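PDB 2YBY: complement factor H from Mus musculus, which regulates the complement system of innate immunity, probably restraining its attack on host surfaces, and is represented here by its sixth and seventh sushi domains. Local coordinates for residues Y33-D38 with S42-Y47; D50-T55 with W59-P64; C69-V74 with L92-Y97; Y100-Q103 with T108-C111. The protein carries 1 engineered substitution. One frame throughout, in Å; residues are numbered along the deposited sequence. Where two conformers were deposited one is given.

Interaction 1 of 4, residues Y33-D38 with S42-Y47; sequences YSYKCD and SPPSGY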
loop_
_atom_site.group_PDB
_atom_site.type_symbol
_atom_site.label_atom_id
_atom_site.label_comp_id
_atom_site.label_asym_id
_atom_site.label_seq_id
_atom_site.Cartn_x
_atom_site.Cartn_y
_atom_site.Cartn_z
ATOM N N TYR A 33 8.905 10.178 -10.472
ATOM C CA TYR A 33 9.170 10.963 -9.276
ATOM C C TYR A 33 8.933 10.131 -8.049
ATOM O O TYR A 33 7.924 9.460 -7.990
ATOM C CB TYR A 33 8.249 12.198 -9.249
ATOM C CG TYR A 33 8.530 13.126 -10.407
ATOM C CD1 TYR A 33 9.593 14.013 -10.356
ATOM C CD2 TYR A 33 7.903 12.946 -11.633
ATOM C CE1 TYR A 33 9.943 14.793 -11.456
ATOM C CE2 TYR A 33 8.266 13.699 -12.750
ATOM C CZ TYR A 33 9.281 14.631 -12.648
ATOM O OH TYR A 33 9.722 15.355 -13.725
ATOM N N SER A 34 9.849 10.183 -7.051
ATOM C CA SER A 34 9.661 9.416 -5.843
ATOM C C SER A 34 8.529 10.008 -5.024
ATOM O O SER A 34 8.340 11.233 -5.010
ATOM C CB SER A 34 10.966 9.398 -5.042
ATOM O OG SER A 34 11.380 10.707 -4.712
ATOM N N TYR A 35 7.777 9.154 -4.319
ATOM C CA TYR A 35 6.693 9.597 -3.457
ATOM C C TYR A 35 6.598 8.702 -2.253
ATOM O O TYR A 35 7.122 7.586 -2.245
ATOM C CB TYR A 35 5.340 9.670 -4.202
ATOM C CG TYR A 35 4.701 8.328 -4.494
ATOM C CD1 TYR A 35 5.006 7.632 -5.646
ATOM C CD2 TYR A 35 3.753 7.781 -3.630
ATOM C CE1 TYR A 35 4.391 6.415 -5.944
ATOM C CE2 TYR A 35 3.169 6.544 -3.890
ATOM C CZ TYR A 35 3.465 5.879 -5.071
ATOM O OH TYR A 35 2.875 4.679 -5.400
ATOM N N LYS A 36 5.906 9.181 -1.253
ATOM C CA LYS A 36 5.686 8.435 -0.019
ATOM C C LYS A 36 4.215 8.551 0.342
ATOM O O LYS A 36 3.487 9.376 -0.230
ATOM C CB LYS A 36 6.585 8.978 1.110
ATOM C CG LYS A 36 6.303 10.426 1.445
ATOM C CD LYS A 36 7.159 10.965 2.592
ATOM C CE LYS A 36 6.866 12.429 2.853
ATOM N NZ LYS A 36 7.477 12.902 4.125
ATOM N N CYS A 37 3.778 7.706 1.242
ATOM C CA CYS A 37 2.399 7.684 1.683
ATOM C C CYS A 37 2.296 8.037 3.152
ATOM O O CYS A 37 3.204 7.797 3.933
ATOM C CB CYS A 37 1.767 6.328 1.401
ATOM S SG CYS A 37 1.823 5.845 -0.338
ATOM N N ASP A 38 1.095 8.476 3.544
ATOM C CA ASP A 38 0.779 8.776 4.933
ATOM C C ASP A 38 0.897 7.511 5.809
ATOM O O ASP A 38 0.692 6.401 5.327
ATOM C CB ASP A 38 -0.679 9.251 5.050
ATOM C CG ASP A 38 -1.056 10.501 4.277
ATOM O OD1 ASP A 38 -0.174 11.090 3.632
ATOM O OD2 ASP A 38 -2.240 10.856 4.284
ATOM N N SER A 42 0.410 2.865 1.895
ATOM C CA SER A 42 1.610 2.388 1.240
ATOM C C SER A 42 1.480 2.436 -0.275
ATOM O O SER A 42 0.378 2.251 -0.790
ATOM C CB SER A 42 1.805 0.916 1.651
ATOM O OG SER A 42 2.819 0.226 0.953
ATOM N N PRO A 43 2.608 2.493 -1.023
ATOM C CA PRO A 43 2.532 2.227 -2.458
ATOM C C PRO A 43 2.124 0.736 -2.651
ATOM O O PRO A 43 2.374 -0.109 -1.773
ATOM C CB PRO A 43 3.991 2.411 -2.926
ATOM C CG PRO A 43 4.630 3.266 -1.873
ATOM C CD PRO A 43 3.997 2.778 -0.616
ATOM N N PRO A 44 1.497 0.400 -3.792
ATOM C CA PRO A 44 1.087 -0.999 -4.017
ATOM C C PRO A 44 2.206 -2.026 -3.938
ATOM O O PRO A 44 1.942 -3.201 -3.716
ATOM C CB PRO A 44 0.391 -0.975 -5.375
ATOM C CG PRO A 44 0.243 0.439 -5.766
ATOM C CD PRO A 44 1.104 1.291 -4.895
ATOM N N SER A 45 3.453 -1.612 -4.134
ATOM C CA SER A 45 4.605 -2.516 -4.049
ATOM C C SER A 45 4.910 -2.948 -2.604
ATOM O O SER A 45 5.709 -3.845 -2.407
ATOM C CB SER A 45 5.842 -1.824 -4.584
ATOM O OG SER A 45 6.146 -0.712 -3.758
ATOM N N GLY A 46 4.401 -2.213 -1.609
ATOM C CA GLY A 46 4.638 -2.499 -0.203
ATOM C C GLY A 46 5.949 -1.961 0.336
ATOM O O GLY A 46 6.274 -2.181 1.508
ATOM N N TYR A 47 6.718 -1.226 -0.485
ATOM C CA TYR A 47 7.933 -0.583 -0.020
ATOM C C TYR A 47 7.606 0.748 0.648
ATOM O O TYR A 47 6.458 1.224 0.572
ATOM C CB TYR A 47 8.934 -0.434 -1.181
ATOM C CG TYR A 47 9.512 -1.772 -1.555
ATOM C CD1 TYR A 47 10.390 -2.425 -0.705
ATOM C CD2 TYR A 47 9.073 -2.447 -2.676
ATOM C CE1 TYR A 47 10.884 -3.680 -1.014
ATOM C CE2 TYR A 47 9.530 -3.725 -2.979
ATOM C CZ TYR A 47 10.450 -4.330 -2.146
ATOM O OH TYR A 47 10.966 -5.557 -2.433
#
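Y35 and C37 reach from strand 32-37 onto the start of the turn at 42-47. The closest approach is made by sulfur. C37 SG lies 3.4 Å from S42 C and 3.5 Å from P43 N, over the peptide link between these two residues. The same sulfur also packs against the P43 ring, with SG 3.8 Å from CD. Y35 comes to CB of that proline, while the sulfur meets CD. Its OH stands 3.5 Å from P43 CB, and the ring carbon CZ is close to the same atom. The two side chains slide past each other in opposite directions. The proline meets the phenol end of the tyrosine. Y35 OH also touches P44 CD at 3.9 Å. CG of Y35 sits between its own backbone N and carbonyl carbon (chi1 74°), which carries the hydroxyl out toward the prolines. The hydroxyl is hydrogen-bonded to P64 O.

Both segments belong to one sushi repeat, a small domain held by two disulfides. C37 pairs with C65 in one of them, so its sulfur is tied down where it meets the proline.

Behind this first shell is a type I beta turn from P43 to G46. P43 O takes two hydrogen bonds, from G46 N at 2.9 Å and from S42 OG at 2.8 Å. The S42 hydroxyl lies 18° out of the plane of that carbonyl. S45 OG is hydrogen-bonded to D50 of the next strand, and F10 meets the Y35 ring edge-to-face.

Interaction 2 of 4, residues D50-T55 with W59-P64; sequences DYLRCT and WEPEVP
R53 N donates to E60 O at 2.9 Å, almost straight, with an N-H...O angle of 178°. The return bond runs from E60 N to R53 O at 3.0 Å and is more bent. Both donors lie in the plane of the carbonyl they approach. R53 and E60 thus form an antiparallel hydrogen-bonded pair, and C54 with W59 is the non-hydrogen-bonded pair beside it.

W59 folds its indole back over strand 50-55. C54 CB sits over one face of the six-membered ring, 4.2 Å from its centroid, as a CH-pi contact. C54 SG is also above that face, at a longer 5.2 Å. L52 comes from the opposite side of the indole, crossing it at about a right angle, with its CD2 3.5 Å from W59 CE3. Such a tryptophan beside disulfide-bonded cysteines is a hallmark of sushi domains. Here the sulfur of C54 is bonded to C5, and W59 NE1 donates to E6 O.

With CG anti to its own backbone N (chi1 -163°), L52 leans toward 59-64, where its two methyls take different partners. While CD2 takes the indole, CD1 packs on two prolines. It lies 3.9 Å from CD of P61, which follows a cis peptide bond, and a tight 3.4 Å from P64 CG. The E60 side chain crosses that of T55 at about a right angle, but E60 has a second conformer, so this contact is doubtful. T55 OG1 is hydrogen-bonded to Q57 N and G58 O.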
loop_
_atom_site.group_PDB
_atom_site.type_symbol
_atom_site.label_atom_id
_atom_site.label_comp_id
_atom_site.label_asym_id
_atom_site.label_seq_id
_atom_site.Cartn_x
_atom_site.Cartn_y
_atom_site.Cartn_z
ATOM N N ASP A 50 7.930 4.816 -3.432
ATOM C CA ASP A 50 7.999 4.243 -4.792
ATOM C C ASP A 50 7.984 5.387 -5.807
ATOM O O ASP A 50 8.039 6.560 -5.395
ATOM C CB ASP A 50 6.912 3.179 -5.069
ATOM C CG ASP A 50 7.341 2.052 -5.991
ATOM O OD1 ASP A 50 8.132 2.319 -6.941
ATOM O OD2 ASP A 50 6.950 0.880 -5.732
ATOM N N TYR A 51 7.999 5.047 -7.120
ATOM C CA TYR A 51 7.975 6.032 -8.190
ATOM C C TYR A 51 6.572 6.194 -8.783
ATOM O O TYR A 51 5.868 5.214 -8.994
ATOM C CB TYR A 51 8.910 5.645 -9.322
ATOM C CG TYR A 51 10.369 5.804 -8.998
ATOM C CD1 TYR A 51 10.920 7.058 -8.772
ATOM C CD2 TYR A 51 11.197 4.698 -8.878
ATOM C CE1 TYR A 51 12.278 7.213 -8.483
ATOM C CE2 TYR A 51 12.553 4.836 -8.616
ATOM C CZ TYR A 51 13.076 6.087 -8.333
ATOM O OH TYR A 51 14.417 6.258 -8.096
ATOM N N LEU A 52 6.194 7.442 -9.034
ATOM C CA LEU A 52 4.978 7.801 -9.764
ATOM C C LEU A 52 5.492 8.063 -11.171
ATOM O O LEU A 52 6.428 8.849 -11.332
ATOM C CB LEU A 52 4.327 9.047 -9.186
ATOM C CG LEU A 52 2.862 9.219 -9.632
ATOM C CD1 LEU A 52 1.943 8.232 -8.951
ATOM C CD2 LEU A 52 2.393 10.624 -9.420
ATOM N N ARG A 53 4.955 7.357 -12.155
ATOM C CA ARG A 53 5.468 7.397 -13.524
ATOM C C ARG A 53 4.554 8.082 -14.476
ATOM O O ARG A 53 3.363 7.793 -14.498
ATOM C CB ARG A 53 5.722 5.983 -14.025
ATOM C CG ARG A 53 6.861 5.298 -13.262
ATOM C CD ARG A 53 6.964 3.824 -13.592
ATOM N NE ARG A 53 7.897 3.180 -12.658
ATOM C CZ ARG A 53 9.219 3.149 -12.788
ATOM N NH1 ARG A 53 9.808 3.699 -13.851
ATOM N NH2 ARG A 53 9.966 2.559 -11.867
ATOM N N CYS A 54 5.107 8.987 -15.287
ATOM C CA CYS A 54 4.299 9.652 -16.310
ATOM C C CYS A 54 4.232 8.719 -17.540
ATOM O O CYS A 54 5.259 8.467 -18.164
ATOM C CB CYS A 54 4.890 10.995 -16.682
ATOM S SG CYS A 54 4.066 11.744 -18.112
ATOM N N THR A 55 3.057 8.158 -17.839
ATOM C CA THR A 55 2.899 7.214 -18.950
ATOM C C THR A 55 1.972 7.804 -20.012
ATOM O O THR A 55 1.351 8.842 -19.791
ATOM C CB THR A 55 2.339 5.865 -18.457
ATOM O OG1 THR A 55 0.927 5.931 -18.335
ATOM C CG2 THR A 55 2.999 5.364 -17.198
ATOM N N TRP A 59 -0.492 9.547 -15.139
ATOM C CA TRP A 59 0.248 9.036 -13.984
ATOM C C TRP A 59 -0.176 7.655 -13.609
ATOM O O TRP A 59 -1.384 7.336 -13.642
ATOM C CB TRP A 59 0.017 9.949 -12.783
ATOM C CG TRP A 59 0.619 11.297 -12.952
ATOM C CD1 TRP A 59 -0.036 12.484 -13.080
ATOM C CD2 TRP A 59 2.023 11.610 -12.953
ATOM N NE1 TRP A 59 0.866 13.512 -13.193
ATOM C CE2 TRP A 59 2.139 13.001 -13.109
ATOM C CE3 TRP A 59 3.199 10.838 -12.860
ATOM C CZ2 TRP A 59 3.365 13.636 -13.219
ATOM C CZ3 TRP A 59 4.421 11.481 -12.937
ATOM C CH2 TRP A 59 4.497 12.864 -13.064
ATOM N N GLU A 60 0.817 6.824 -13.258
ATOM C CA GLU A 60 0.600 5.483 -12.757
ATOM C C GLU A 60 1.475 5.294 -11.505
ATOM O O GLU A 60 2.641 5.696 -11.513
ATOM C CB GLU A 60 0.922 4.401 -13.803
ATOM C CG GLU A 60 0.007 4.476 -15.017
ATOM C CD GLU A 60 0.023 3.254 -15.911
ATOM O OE1 GLU A 60 1.062 2.557 -15.958
ATOM O OE2 GLU A 60 -1.019 2.982 -16.551
ATOM N N PRO A 61 0.948 4.657 -10.441
ATOM C CA PRO A 61 -0.427 4.107 -10.294
ATOM C C PRO A 61 -1.552 5.122 -10.277
ATOM O O PRO A 61 -1.337 6.282 -9.949
ATOM C CB PRO A 61 -0.345 3.297 -8.996
ATOM C CG PRO A 61 1.128 3.166 -8.657
ATOM C CD PRO A 61 1.775 4.378 -9.257
ATOM N N GLU A 62 -2.759 4.686 -10.657
ATOM C CA GLU A 62 -3.935 5.557 -10.628
ATOM C C GLU A 62 -4.213 5.988 -9.211
ATOM O O GLU A 62 -4.699 7.110 -8.988
ATOM C CB GLU A 62 -5.188 4.838 -11.136
ATOM C CG GLU A 62 -5.147 4.423 -12.579
ATOM C CD GLU A 62 -6.472 3.815 -13.010
ATOM O OE1 GLU A 62 -7.137 3.132 -12.192
ATOM O OE2 GLU A 62 -6.836 4.022 -14.184
ATOM N N VAL A 63 -4.026 5.060 -8.258
ATOM C CA VAL A 63 -4.230 5.283 -6.828
ATOM C C VAL A 63 -2.844 4.967 -6.193
ATOM O O VAL A 63 -2.516 3.840 -5.860
ATOM C CB VAL A 63 -5.398 4.430 -6.258
ATOM C CG1 VAL A 63 -5.612 4.711 -4.773
ATOM C CG2 VAL A 63 -6.687 4.682 -7.045
ATOM N N PRO A 64 -2.002 5.988 -6.028
ATOM C CA PRO A 64 -0.618 5.708 -5.633
ATOM C C PRO A 64 -0.435 5.165 -4.229
ATOM O O PRO A 64 0.576 4.509 -3.960
ATOM C CB PRO A 64 0.045 7.075 -5.798
ATOM C CG PRO A 64 -0.755 7.750 -6.859
ATOM C CD PRO A 64 -2.143 7.380 -6.491
#

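Interaction 3 of 4, residues C69-V74 with L92-Y97; sequences CVFHYV and LKVQCY. With EDO (1,2-ethanediol), chain B.
F71 swings its ring out with CG anti to the backbone N (chi1 180°), while CG of L92 lies between the N and carbonyl carbon of its own residue (chi1 79°). These settings bring one methyl of L92 over the middle of the aromatic ring. L92 CD1 is 3.7 Å from the centroid of the F71 ring and only 6° off its normal. This is a centred CH-pi contact. V94 approaches the same ring obliquely and more loosely, with CG2 4.3 Å from F71 CE1.

The second apolar pair is V74 with V94. They reach toward each other tip to tip, and V74 CG1 is 3.5 Å from V94 CG1. No hydrogen bond joins the two segments, so side chains alone make the direct contact.

A 1,2-ethanediol, probably from the crystallisation liquor, lies beside them. Its O1 accepts from Q95 N at 3.0 Å, and its O2 donates to K93 O at 2.8 Å. O1 also sits at the edge of the F71 ring, 3.7 Å from CZ. The diol is further hydrogen-bonded to D78 O.

The contact is a partly buried piece of the small apolar core of the second sushi repeat, with V74 and V94 buried. M109 of strand 108-112 touches F71, L92 and V94. W116 of strand 115-117 and Y86 of strand 84-87 pack on both F71 and L92, so the pair lies among residues from three further strands.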
loop_
_atom_site.group_PDB
_atom_site.type_symbol
_atom_site.label_atom_id
_atom_site.label_comp_id
_atom_site.label_asym_id
_atom_site.label_seq_id
_atom_site.Cartn_x
_atom_site.Cartn_y
_atom_site.Cartn_z
ATOM N N CYS A 69 -1.438 -2.963 5.585
ATOM C CA CYS A 69 -1.731 -3.850 6.696
ATOM C C CYS A 69 -0.458 -4.588 7.023
ATOM O O CYS A 69 0.066 -5.300 6.168
ATOM C CB CYS A 69 -2.832 -4.840 6.349
ATOM S SG CYS A 69 -4.355 -4.095 5.750
ATOM N N VAL A 70 -0.014 -4.510 8.256
ATOM C CA VAL A 70 1.216 -5.142 8.701
ATOM C C VAL A 70 0.872 -6.463 9.355
ATOM O O VAL A 70 -0.017 -6.522 10.229
ATOM C CB VAL A 70 1.997 -4.216 9.666
ATOM C CG1 VAL A 70 3.213 -4.933 10.254
ATOM C CG2 VAL A 70 2.404 -2.916 8.949
ATOM N N PHE A 71 1.569 -7.533 8.944
ATOM C CA PHE A 71 1.399 -8.841 9.549
ATOM C C PHE A 71 2.549 -9.065 10.519
ATOM O O PHE A 71 3.696 -8.897 10.122
ATOM C CB PHE A 71 1.419 -9.955 8.497
ATOM C CG PHE A 71 1.246 -11.311 9.127
ATOM C CD1 PHE A 71 0.042 -11.668 9.710
ATOM C CD2 PHE A 71 2.312 -12.185 9.236
ATOM C CE1 PHE A 71 -0.117 -12.901 10.320
ATOM C CE2 PHE A 71 2.152 -13.432 9.839
ATOM C CZ PHE A 71 0.934 -13.785 10.364
ATOM N N HIS A 72 2.263 -9.434 11.766
ATOM C CA HIS A 72 3.327 -9.724 12.742
ATOM C C HIS A 72 2.788 -10.626 13.832
ATOM O O HIS A 72 3.107 -11.804 13.836
ATOM C CB HIS A 72 3.967 -8.434 13.317
ATOM C CG HIS A 72 5.237 -8.668 14.084
ATOM N ND1 HIS A 72 6.019 -7.614 14.514
ATOM C CD2 HIS A 72 5.802 -9.820 14.511
ATOM C CE1 HIS A 72 7.053 -8.151 15.140
ATOM N NE2 HIS A 72 6.955 -9.469 15.192
ATOM N N TYR A 73 1.941 -10.093 14.743
ATOM C CA TYR A 73 1.401 -10.814 15.887
ATOM C C TYR A 73 0.035 -11.439 15.597
ATOM O O TYR A 73 -0.830 -10.760 15.024
ATOM C CB TYR A 73 1.288 -9.845 17.087
ATOM C CG TYR A 73 2.540 -9.018 17.303
ATOM C CD1 TYR A 73 3.668 -9.568 17.897
ATOM C CD2 TYR A 73 2.605 -7.695 16.888
ATOM C CE1 TYR A 73 4.826 -8.813 18.092
ATOM C CE2 TYR A 73 3.755 -6.935 17.063
ATOM C CZ TYR A 73 4.865 -7.492 17.673
ATOM O OH TYR A 73 6.009 -6.747 17.852
ATOM N N VAL A 74 -0.172 -12.689 16.035
ATOM C CA VAL A 74 -1.441 -13.383 15.944
ATOM C C VAL A 74 -1.747 -13.883 17.355
ATOM O O VAL A 74 -0.930 -14.606 17.916
ATOM C CB VAL A 74 -1.455 -14.570 14.951
ATOM C CG1 VAL A 74 -2.846 -15.231 14.944
ATOM C CG2 VAL A 74 -1.083 -14.089 13.542
ATOM N N LEU A 92 -3.555 -13.454 3.276
ATOM C CA LEU A 92 -2.681 -14.544 3.712
ATOM C C LEU A 92 -3.452 -15.489 4.615
ATOM O O LEU A 92 -4.535 -15.144 5.087
ATOM C CB LEU A 92 -1.361 -14.087 4.366
ATOM C CG LEU A 92 -1.402 -13.619 5.810
ATOM C CD1 LEU A 92 -0.021 -13.686 6.458
ATOM C CD2 LEU A 92 -1.916 -12.221 5.897
ATOM N N LYS A 93 -2.924 -16.674 4.799
ATOM C CA LYS A 93 -3.568 -17.677 5.644
ATOM C C LYS A 93 -2.857 -17.651 6.976
ATOM O O LYS A 93 -1.626 -17.752 7.045
ATOM C CB LYS A 93 -3.496 -19.082 5.042
ATOM C CG LYS A 93 -4.424 -20.055 5.754
ATOM C CD LYS A 93 -4.287 -21.436 5.154
ATOM C CE LYS A 93 -5.153 -22.447 5.875
ATOM N NZ LYS A 93 -6.581 -22.428 5.398
ATOM N N VAL A 94 -3.632 -17.474 8.045
ATOM C CA VAL A 94 -3.100 -17.419 9.399
ATOM C C VAL A 94 -3.211 -18.822 10.005
ATOM O O VAL A 94 -4.203 -19.508 9.798
ATOM C CB VAL A 94 -3.912 -16.379 10.187
ATOM C CG1 VAL A 94 -3.546 -16.329 11.657
ATOM C CG2 VAL A 94 -3.756 -15.010 9.557
ATOM N N GLN A 95 -2.226 -19.182 10.796
ATOM C CA GLN A 95 -2.115 -20.455 11.479
ATOM C C GLN A 95 -2.628 -20.271 12.915
ATOM O O GLN A 95 -1.906 -19.740 13.742
ATOM C CB GLN A 95 -0.636 -20.914 11.454
ATOM C CG GLN A 95 -0.239 -22.027 12.412
ATOM C CD GLN A 95 -0.638 -23.347 11.859
ATOM O OE1 GLN A 95 0.103 -23.949 11.086
ATOM N NE2 GLN A 95 -1.828 -23.801 12.217
ATOM N N CYS A 96 -3.875 -20.651 13.165
ATOM C CA CYS A 96 -4.474 -20.623 14.513
ATOM C C CYS A 96 -4.118 -21.914 15.262
ATOM O O CYS A 96 -3.803 -22.924 14.629
ATOM C CB CYS A 96 -5.984 -20.447 14.433
ATOM S SG CYS A 96 -6.502 -18.861 13.753
ATOM N N TYR A 97 -4.221 -21.888 16.603
ATOM C CA TYR A 97 -3.951 -23.080 17.439
ATOM C C TYR A 97 -5.134 -23.555 18.265
ATOM O O TYR A 97 -6.033 -22.786 18.553
ATOM C CB TYR A 97 -2.825 -22.759 18.435
ATOM C CG TYR A 97 -1.476 -22.458 17.822
ATOM C CD1 TYR A 97 -0.910 -23.313 16.881
ATOM C CD2 TYR A 97 -0.690 -21.423 18.305
ATOM C CE1 TYR A 97 0.364 -23.079 16.366
ATOM C CE2 TYR A 97 0.571 -21.163 17.784
ATOM C CZ TYR A 97 1.097 -21.989 16.807
ATOM O OH TYR A 97 2.347 -21.734 16.280
HETATM C C1 EDO B . 1.201 -17.561 10.505
HETATM O O1 EDO B . 0.022 -17.230 11.254
HETATM C C2 EDO B . 0.850 -18.204 9.176
HETATM O O2 EDO B . 0.846 -17.182 8.184
#

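Interaction 4 of 4, residues Y100-Q103 with T108-C111; sequences YSLQ and TMTC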
loop_
_atom_site.group_PDB
_atom_site.type_symbol
_atom_site.label_atom_id
_atom_site.label_comp_id
_atom_site.label_asym_id
_atom_site.label_seq_id
_atom_site.Cartn_x
_atom_site.Cartn_y
_atom_site.Cartn_z
ATOM N N TYR A 100 -8.978 -22.898 18.042
ATOM C CA TYR A 100 -9.345 -21.507 17.807
ATOM C C TYR A 100 -9.298 -21.278 16.295
ATOM O O TYR A 100 -8.634 -22.021 15.567
ATOM C CB TYR A 100 -8.384 -20.528 18.481
ATOM C CG TYR A 100 -8.423 -20.553 19.995
ATOM C CD1 TYR A 100 -9.518 -20.060 20.690
ATOM C CD2 TYR A 100 -7.328 -20.980 20.730
ATOM C CE1 TYR A 100 -9.554 -20.056 22.082
ATOM C CE2 TYR A 100 -7.346 -20.973 22.125
ATOM C CZ TYR A 100 -8.466 -20.517 22.797
ATOM O OH TYR A 100 -8.524 -20.526 24.169
ATOM N N SER A 101 -10.002 -20.273 15.835
ATOM C CA SER A 101 -10.019 -19.937 14.408
ATOM C C SER A 101 -10.343 -18.476 14.201
ATOM O O SER A 101 -10.722 -17.772 15.147
ATOM C CB SER A 101 -11.057 -20.780 13.676
ATOM O OG SER A 101 -12.371 -20.267 13.859
ATOM N N LEU A 102 -10.286 -18.041 12.935
ATOM C CA LEU A 102 -10.692 -16.691 12.558
ATOM C C LEU A 102 -12.187 -16.642 12.183
ATOM O O LEU A 102 -12.679 -15.570 11.813
ATOM C CB LEU A 102 -9.864 -16.189 11.365
ATOM C CG LEU A 102 -8.372 -16.013 11.558
ATOM C CD1 LEU A 102 -7.768 -15.314 10.335
ATOM C CD2 LEU A 102 -8.023 -15.142 12.772
ATOM N N GLN A 103 -12.911 -17.797 12.240
ATOM C CA GLN A 103 -14.346 -17.899 11.968
ATOM C C GLN A 103 -14.747 -17.542 10.538
ATOM O O GLN A 103 -15.787 -16.908 10.323
ATOM C CB GLN A 103 -15.151 -17.022 12.945
ATOM C CG GLN A 103 -14.791 -17.209 14.406
ATOM C CD GLN A 103 -15.380 -18.468 15.000
ATOM O OE1 GLN A 103 -16.481 -18.921 14.623
ATOM N NE2 GLN A 103 -14.692 -19.033 15.969
ATOM N N THR A 108 -8.263 -17.128 6.619
ATOM C CA THR A 108 -7.561 -16.143 5.794
ATOM C C THR A 108 -7.940 -14.750 6.265
ATOM O O THR A 108 -9.029 -14.542 6.804
ATOM C CB THR A 108 -7.841 -16.350 4.324
ATOM O OG1 THR A 108 -9.237 -16.268 4.130
ATOM C CG2 THR A 108 -7.318 -17.671 3.824
ATOM N N MET A 109 -6.995 -13.825 6.143
ATOM C CA MET A 109 -7.190 -12.413 6.498
ATOM C C MET A 109 -6.929 -11.663 5.213
ATOM O O MET A 109 -5.954 -12.000 4.532
ATOM C CB MET A 109 -6.097 -11.916 7.449
ATOM C CG MET A 109 -6.437 -11.915 8.821
ATOM S SD MET A 109 -5.274 -11.129 9.901
ATOM C CE MET A 109 -3.692 -11.632 9.420
ATOM N N THR A 110 -7.717 -10.601 4.938
ATOM C CA THR A 110 -7.540 -9.792 3.738
ATOM C C THR A 110 -7.253 -8.366 4.193
ATOM O O THR A 110 -7.862 -7.889 5.152
ATOM C CB THR A 110 -8.777 -9.904 2.862
ATOM O OG1 THR A 110 -8.896 -11.283 2.459
ATOM C CG2 THR A 110 -8.710 -9.004 1.629
ATOM N N CYS A 111 -6.303 -7.697 3.529
ATOM C CA CYS A 111 -6.028 -6.301 3.826
ATOM C C CYS A 111 -7.095 -5.455 3.078
ATOM O O CYS A 111 -7.080 -5.400 1.845
ATOM C CB CYS A 111 -4.612 -5.937 3.396
ATOM S SG CYS A 111 -4.159 -4.214 3.733
#
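The loop 100-103 of the second sushi repeat plants one leucine on the start of strand 108-112. L102 CD1 carries this contact. It lies 3.8 Å from T108 O and 4.0 Å from M109 CG. The methyl thus meets the backbone of one residue and the side chain of the next. The L102 and M109 side chains cross at about a right angle. CG of L102 stands anti to the carbonyl carbon (chi1 -64°), and the chain then runs on extended, which pushes CD1 forward to the strand.

There is no hydrogen bond between the segments. T108 O, which the methyl touches, accepts from N104 ND2, while the backbone of L102 is anchored by D107, whose OD1 accepts from L102 N. S101 and Q103, on either side of L102 in the chain, make an ST turn in which Q103 N donates to S101 OG at 3.0 Å, with an N-H...O angle of 144°. This turn shapes the backbone around the leucine.

Sushi domains have a small core closed by two disulfides, and both touching side chains, L102 and M109, are buried here. M109 also packs on P120 and on W116 of strand 115-117, and further along its strand C111 forms a disulfide with C69.

From the N terminus the four contacts follow in series, and none nests in or crosses another. Interaction 1 closes a short loop after strand 32-37. Interaction 2 closes the turn that follows strand 50-55, folding 59-64 back on it. The two touch: strands 32-37 and 50-55 are neighbours in one sheet, and the pairs S45 with D50 and Y35 with P64 link them. Strand 66-71 then leads into the second sushi repeat. Interaction 3 closes a longer loop there, and interaction 4 a short one. They meet through the C69-C111 disulfide and the pairing of L92 with M109. Interactions 2 and 3 have centres about 30 Å apart, in separate repeats.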